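Bile salt hydrolase/transferase (Clostridium perfringens, PDB 2BJF) hydrolyses the amide bond of glycine- and taurine-conjugated bile salts, releasing free bile acids, and also acts as a bile acid amine N-acyltransferase. Local coordinates at residues V155-K160 with G171-S176; H143-D148 with F166-G171. One frame throughout, in Å; residues are numbered along the deposited sequence.

Contact 1: V155-K160 with G171-S176; sequences VVEQTK and GVLTNS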
loop_
_atom_site.group_PDB
_atom_site.type_symbol
_atom_site.label_atom_id
_atom_site.label_comp_id
_atom_site.label_asym_id
_atom_site.label_seq_id
_atom_site.Cartn_x
_atom_site.Cartn_y
_atom_site.Cartn_z
ATOM N N VAL A 155 -23.710 -4.001 16.140
ATOM C CA VAL A 155 -23.664 -4.664 14.840
ATOM C C VAL A 155 -24.245 -6.067 14.987
ATOM O O VAL A 155 -23.869 -6.810 15.897
ATOM C CB VAL A 155 -22.220 -4.725 14.277
ATOM C CG1 VAL A 155 -22.153 -5.580 13.012
ATOM C CG2 VAL A 155 -21.699 -3.318 13.997
ATOM N N VAL A 156 -25.170 -6.411 14.095
ATOM C CA VAL A 156 -25.856 -7.702 14.135
ATOM C C VAL A 156 -25.461 -8.549 12.931
ATOM O O VAL A 156 -25.711 -8.169 11.785
ATOM C CB VAL A 156 -27.394 -7.524 14.167
ATOM C CG1 VAL A 156 -28.091 -8.875 14.263
ATOM C CG2 VAL A 156 -27.808 -6.625 15.326
ATOM N N GLU A 157 -24.839 -9.696 13.198
ATOM C CA GLU A 157 -24.387 -10.599 12.142
ATOM C C GLU A 157 -24.730 -12.039 12.493
ATOM O O GLU A 157 -24.313 -12.540 13.535
ATOM C CB GLU A 157 -22.874 -10.460 11.917
ATOM C CG GLU A 157 -22.447 -9.077 11.438
ATOM C CD GLU A 157 -20.949 -8.922 11.228
ATOM O OE1 GLU A 157 -20.161 -9.724 11.776
ATOM O OE2 GLU A 157 -20.566 -7.973 10.514
ATOM N N GLN A 158 -25.500 -12.699 11.632
ATOM C CA GLN A 158 -25.778 -14.116 11.832
ATOM C C GLN A 158 -24.861 -14.977 10.978
ATOM O O GLN A 158 -24.845 -14.866 9.750
ATOM C CB GLN A 158 -27.245 -14.465 11.572
ATOM C CG GLN A 158 -27.590 -15.893 11.998
ATOM C CD GLN A 158 -29.075 -16.135 12.158
ATOM O OE1 GLN A 158 -29.748 -15.461 12.938
ATOM N NE2 GLN A 158 -29.592 -17.122 11.431
ATOM N N THR A 159 -24.096 -15.828 11.653
ATOM C CA THR A 159 -23.187 -16.762 11.001
ATOM C C THR A 159 -23.701 -18.190 11.194
ATOM O O THR A 159 -24.765 -18.398 11.783
ATOM C CB THR A 159 -21.756 -16.638 11.569
ATOM O OG1 THR A 159 -21.769 -16.933 12.971
ATOM C CG2 THR A 159 -21.205 -15.232 11.350
ATOM N N LYS A 160 -22.943 -19.168 10.698
ATOM C CA LYS A 160 -23.288 -20.585 10.857
ATOM C C LYS A 160 -23.217 -21.040 12.318
ATOM O O LYS A 160 -23.801 -22.062 12.689
ATOM C CB LYS A 160 -22.401 -21.468 9.967
ATOM C CG LYS A 160 -20.902 -21.353 10.231
ATOM C CD LYS A 160 -20.099 -22.189 9.245
ATOM C CE LYS A 160 -18.606 -21.975 9.432
ATOM N NZ LYS A 160 -17.807 -22.665 8.380
ATOM N N GLY A 171 -17.910 3.169 15.430
ATOM C CA GLY A 171 -18.888 4.091 14.854
ATOM C C GLY A 171 -19.131 3.888 13.370
ATOM O O GLY A 171 -19.778 4.719 12.721
ATOM N N VAL A 172 -18.613 2.786 12.829
ATOM C CA VAL A 172 -18.705 2.508 11.394
ATOM C C VAL A 172 -18.997 1.036 11.094
ATOM O O VAL A 172 -18.802 0.163 11.945
ATOM C CB VAL A 172 -17.414 2.938 10.621
ATOM C CG1 VAL A 172 -17.001 4.372 10.964
ATOM C CG2 VAL A 172 -16.266 1.971 10.884
ATOM N N LEU A 173 -19.464 0.778 9.875
ATOM C CA LEU A 173 -19.646 -0.580 9.366
ATOM C C LEU A 173 -19.540 -0.558 7.847
ATOM O O LEU A 173 -19.926 0.419 7.214
ATOM C CB LEU A 173 -21.010 -1.142 9.788
ATOM C CG LEU A 173 -21.280 -2.636 9.557
ATOM C CD1 LEU A 173 -20.362 -3.498 10.419
ATOM C CD2 LEU A 173 -22.738 -2.976 9.822
ATOM N N THR A 174 -19.000 -1.623 7.263
ATOM C CA THR A 174 -19.073 -1.787 5.811
ATOM C C THR A 174 -19.711 -3.130 5.455
ATOM O O THR A 174 -20.883 -3.363 5.762
ATOM C CB THR A 174 -17.704 -1.586 5.094
ATOM O OG1 THR A 174 -16.750 -2.540 5.576
ATOM C CG2 THR A 174 -17.176 -0.167 5.306
ATOM N N ASN A 175 -18.941 -4.004 4.818
ATOM C CA ASN A 175 -19.438 -5.299 4.377
ATOM C C ASN A 175 -18.525 -6.416 4.894
ATOM O O ASN A 175 -17.910 -6.259 5.950
ATOM C CB ASN A 175 -19.590 -5.303 2.851
ATOM C CG ASN A 175 -20.356 -4.085 2.335
ATOM O OD1 ASN A 175 -19.764 -3.143 1.804
ATOM N ND2 ASN A 175 -21.671 -4.091 2.515
ATOM N N SER A 176 -18.443 -7.536 4.175
ATOM C CA SER A 176 -17.642 -8.688 4.615
ATOM C C SER A 176 -16.137 -8.373 4.646
ATOM O O SER A 176 -15.673 -7.543 3.866
ATOM C CB SER A 176 -17.929 -9.905 3.733
ATOM O OG SER A 176 -19.277 -10.323 3.886
#
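Leu173 holds CG opposite its backbone N (chi1 -170°) and Val155 does the same with CG1 (chi1 172°), which sends the two side chains at each other tip to tip. Leu173 CD1 ends against both methyls of the valine: Val155 CG1 is 3.8 Å from Leu173 CD1, and Val155 CG2 lies just as near. The other leucine methyl, CD2, stands a little farther back, 4.2 Å from Val155 CG1. Glu157, two residues along strand 153-158, turns the same way, but its OE2 only grazes Leu173 CD1 at 4.5 Å. Its carboxylate is engaged by His143 ND1 at OE2 and by the backbone N of Phe179 at OE1. The contact joins two layers: strand 153-158 belongs to one antiparallel sheet and strand 172-173 is an edge strand, within this chain, of the other, the sheet-on-sheet core expected of an Ntn hydrolase. Just beyond Leu173 the chain reaches Asn175, which touches bound taurine and whose OD1 accepts a hydrogen bond from Cys2 N. The valine and leucine methyls thus pack by apolar contact, without directional bonds, while the polar groups beside it are tied to other parts of the chain near the catalytic centre.

Contact 2: H143-D148 with F166-G171; sequences HWMISD and FDNNIG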
loop_
_atom_site.group_PDB
_atom_site.type_symbol
_atom_site.label_atom_id
_atom_site.label_comp_id
_atom_site.label_asym_id
_atom_site.label_seq_id
_atom_site.Cartn_x
_atom_site.Cartn_y
_atom_site.Cartn_z
ATOM N N HIS A 143 -26.098 -7.758 6.885
ATOM C CA HIS A 143 -25.867 -7.524 8.306
ATOM C C HIS A 143 -26.341 -6.110 8.651
ATOM O O HIS A 143 -26.536 -5.281 7.755
ATOM C CB HIS A 143 -24.410 -7.804 8.717
ATOM C CG HIS A 143 -23.393 -6.881 8.115
ATOM N ND1 HIS A 143 -22.113 -6.774 8.615
ATOM C CD2 HIS A 143 -23.457 -6.029 7.064
ATOM C CE1 HIS A 143 -21.432 -5.899 7.896
ATOM N NE2 HIS A 143 -22.226 -5.431 6.950
ATOM N N TRP A 144 -26.550 -5.842 9.936
ATOM C CA TRP A 144 -27.213 -4.609 10.346
ATOM C C TRP A 144 -26.421 -3.807 11.367
ATOM O O TRP A 144 -25.768 -4.375 12.242
ATOM C CB TRP A 144 -28.608 -4.910 10.906
ATOM C CG TRP A 144 -29.545 -5.537 9.913
ATOM C CD1 TRP A 144 -30.471 -4.896 9.141
ATOM C CD2 TRP A 144 -29.648 -6.930 9.589
ATOM N NE1 TRP A 144 -31.144 -5.802 8.354
ATOM C CE2 TRP A 144 -30.659 -7.057 8.609
ATOM C CE3 TRP A 144 -28.988 -8.083 10.035
ATOM C CZ2 TRP A 144 -31.025 -8.293 8.064
ATOM C CZ3 TRP A 144 -29.347 -9.310 9.487
ATOM C CH2 TRP A 144 -30.358 -9.405 8.514
ATOM N N MET A 145 -26.487 -2.486 11.238
ATOM C CA MET A 145 -26.000 -1.579 12.270
ATOM C C MET A 145 -27.194 -0.878 12.911
ATOM O O MET A 145 -28.097 -0.409 12.212
ATOM C CB MET A 145 -25.021 -0.557 11.688
ATOM C CG MET A 145 -24.372 0.341 12.732
ATOM S SD MET A 145 -23.036 1.337 12.048
ATOM C CE MET A 145 -22.709 2.449 13.413
ATOM N N ILE A 146 -27.196 -0.831 14.240
ATOM C CA ILE A 146 -28.280 -0.224 15.010
ATOM C C ILE A 146 -27.679 0.813 15.955
ATOM O O ILE A 146 -26.675 0.547 16.617
ATOM C CB ILE A 146 -29.085 -1.293 15.802
ATOM C CG1 ILE A 146 -29.658 -2.351 14.852
ATOM C CG2 ILE A 146 -30.211 -0.644 16.606
ATOM C CD1 ILE A 146 -30.162 -3.612 15.539
ATOM N N SER A 147 -28.284 1.997 15.995
ATOM C CA SER A 147 -27.759 3.115 16.775
ATOM C C SER A 147 -28.904 3.968 17.308
ATOM O O SER A 147 -29.967 4.030 16.691
ATOM C CB SER A 147 -26.825 3.963 15.904
ATOM O OG SER A 147 -25.980 4.783 16.695
ATOM N N ASP A 148 -28.694 4.619 18.450
ATOM C CA ASP A 148 -29.736 5.473 19.030
ATOM C C ASP A 148 -29.214 6.800 19.599
ATOM O O ASP A 148 -28.043 7.146 19.424
ATOM C CB ASP A 148 -30.592 4.699 20.052
ATOM C CG ASP A 148 -29.840 4.363 21.334
ATOM O OD1 ASP A 148 -28.722 4.876 21.550
ATOM O OD2 ASP A 148 -30.386 3.580 22.139
ATOM N N PHE A 166 -22.502 -7.399 18.315
ATOM C CA PHE A 166 -21.273 -6.730 18.742
ATOM C C PHE A 166 -21.544 -5.311 19.220
ATOM O O PHE A 166 -22.339 -4.590 18.616
ATOM C CB PHE A 166 -20.270 -6.639 17.588
ATOM C CG PHE A 166 -19.888 -7.962 16.985
ATOM C CD1 PHE A 166 -18.906 -8.755 17.573
ATOM C CD2 PHE A 166 -20.480 -8.394 15.802
ATOM C CE1 PHE A 166 -18.537 -9.973 17.005
ATOM C CE2 PHE A 166 -20.116 -9.608 15.225
ATOM C CZ PHE A 166 -19.144 -10.401 15.829
ATOM N N ASP A 167 -20.865 -4.907 20.291
ATOM C CA ASP A 167 -20.779 -3.495 20.647
ATOM C C ASP A 167 -19.864 -2.809 19.638
ATOM O O ASP A 167 -18.736 -3.256 19.414
ATOM C CB ASP A 167 -20.225 -3.315 22.064
ATOM C CG ASP A 167 -21.241 -3.652 23.144
ATOM O OD1 ASP A 167 -22.435 -3.834 22.828
ATOM O OD2 ASP A 167 -20.837 -3.728 24.324
ATOM N N ASN A 168 -20.360 -1.739 19.020
ATOM C CA ASN A 168 -19.600 -1.012 18.006
ATOM C C ASN A 168 -19.016 0.286 18.555
ATOM O O ASN A 168 -19.702 1.310 18.622
ATOM C CB ASN A 168 -20.468 -0.742 16.769
ATOM C CG ASN A 168 -19.671 -0.175 15.597
ATOM O OD1 ASN A 168 -18.554 0.317 15.761
ATOM N ND2 ASN A 168 -20.252 -0.243 14.407
ATOM N N ASN A 169 -17.745 0.228 18.941
ATOM C CA ASN A 169 -17.036 1.390 19.473
ATOM C C ASN A 169 -16.233 2.128 18.399
ATOM O O ASN A 169 -15.479 3.054 18.703
ATOM C CB ASN A 169 -16.130 0.969 20.637
ATOM C CG ASN A 169 -16.913 0.457 21.836
ATOM O OD1 ASN A 169 -16.633 -0.623 22.359
ATOM N ND2 ASN A 169 -17.903 1.229 22.274
ATOM N N ILE A 170 -16.411 1.710 17.147
ATOM C CA ILE A 170 -15.715 2.309 16.007
ATOM C C ILE A 170 -16.595 3.374 15.354
ATOM O O ILE A 170 -16.093 4.349 14.790
ATOM C CB ILE A 170 -15.325 1.247 14.933
ATOM C CG1 ILE A 170 -14.928 -0.099 15.567
ATOM C CG2 ILE A 170 -14.231 1.784 14.001
ATOM C CD1 ILE A 170 -13.697 -0.067 16.460
ATOM N N GLY A 171 -17.910 3.169 15.430
ATOM C CA GLY A 171 -18.888 4.091 14.854
ATOM C C GLY A 171 -19.131 3.888 13.370
ATOM O O GLY A 171 -19.778 4.719 12.721
#
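Met145 and Asn168 meet by van der Waals contact, their side chains crossing at about a right angle. The methionine is fully extended, with CG opposite the backbone N (chi1 -175°), and this carries its methyl from strand 142-147 to the turn formed by Asn168 to Gly171. There Met145 CE packs 3.8 Å from Asn168 ND2 and equally close to Gly171 O, while Met145 SD lies 4.0 Å from the same ND2. The hydrogen bonds belong to the turn itself. Asn168 OD1 accepts from two backbone donors: Ile170 N at 2.9 Å, lying in the carbonyl plane with a C=O...N angle of 157°, and Gly171 N, also 2.9 Å from Asn168 OD1 but 50° above that plane. The first bond makes an Asx turn, and the second extends it to an Asx motif ending at Gly171, whose positive phi suits glycine. On the other side of the amide, ND2 donates to Val172 O. Three bonds therefore fix the rotation of the amide, and the methionine lies against a polar turn whose amide is already held by backbone partners at OD1 and ND2, adding van der Waals contact, with no bond, between strand 142-147 and the turn that leads into strand 172-173.

How the contacts relate
Both contacts are buried in the core, their centres 8 Å apart, and they share Gly171. Contact 1 spans the two sheets mainly through methyl groups; contact 2 sets a methionine against a hydrogen-bonded turn that leads from strand 163-167 toward strand 172-173. The two meet directly where Val155 CG2 packs 3.4 Å from Asn168 ND2. A polar tie comes from His143, which, already paired with Glu157, also bonds Thr174 O through NE2, linking strand 142-147 to both segments of contact 1. Segment 171-176 of contact 1 runs on to Asn175 of the taurine pocket, whereas the turn of contact 2 reaches a second subunit, where Asn169 and Ile170 pack on its Gln205.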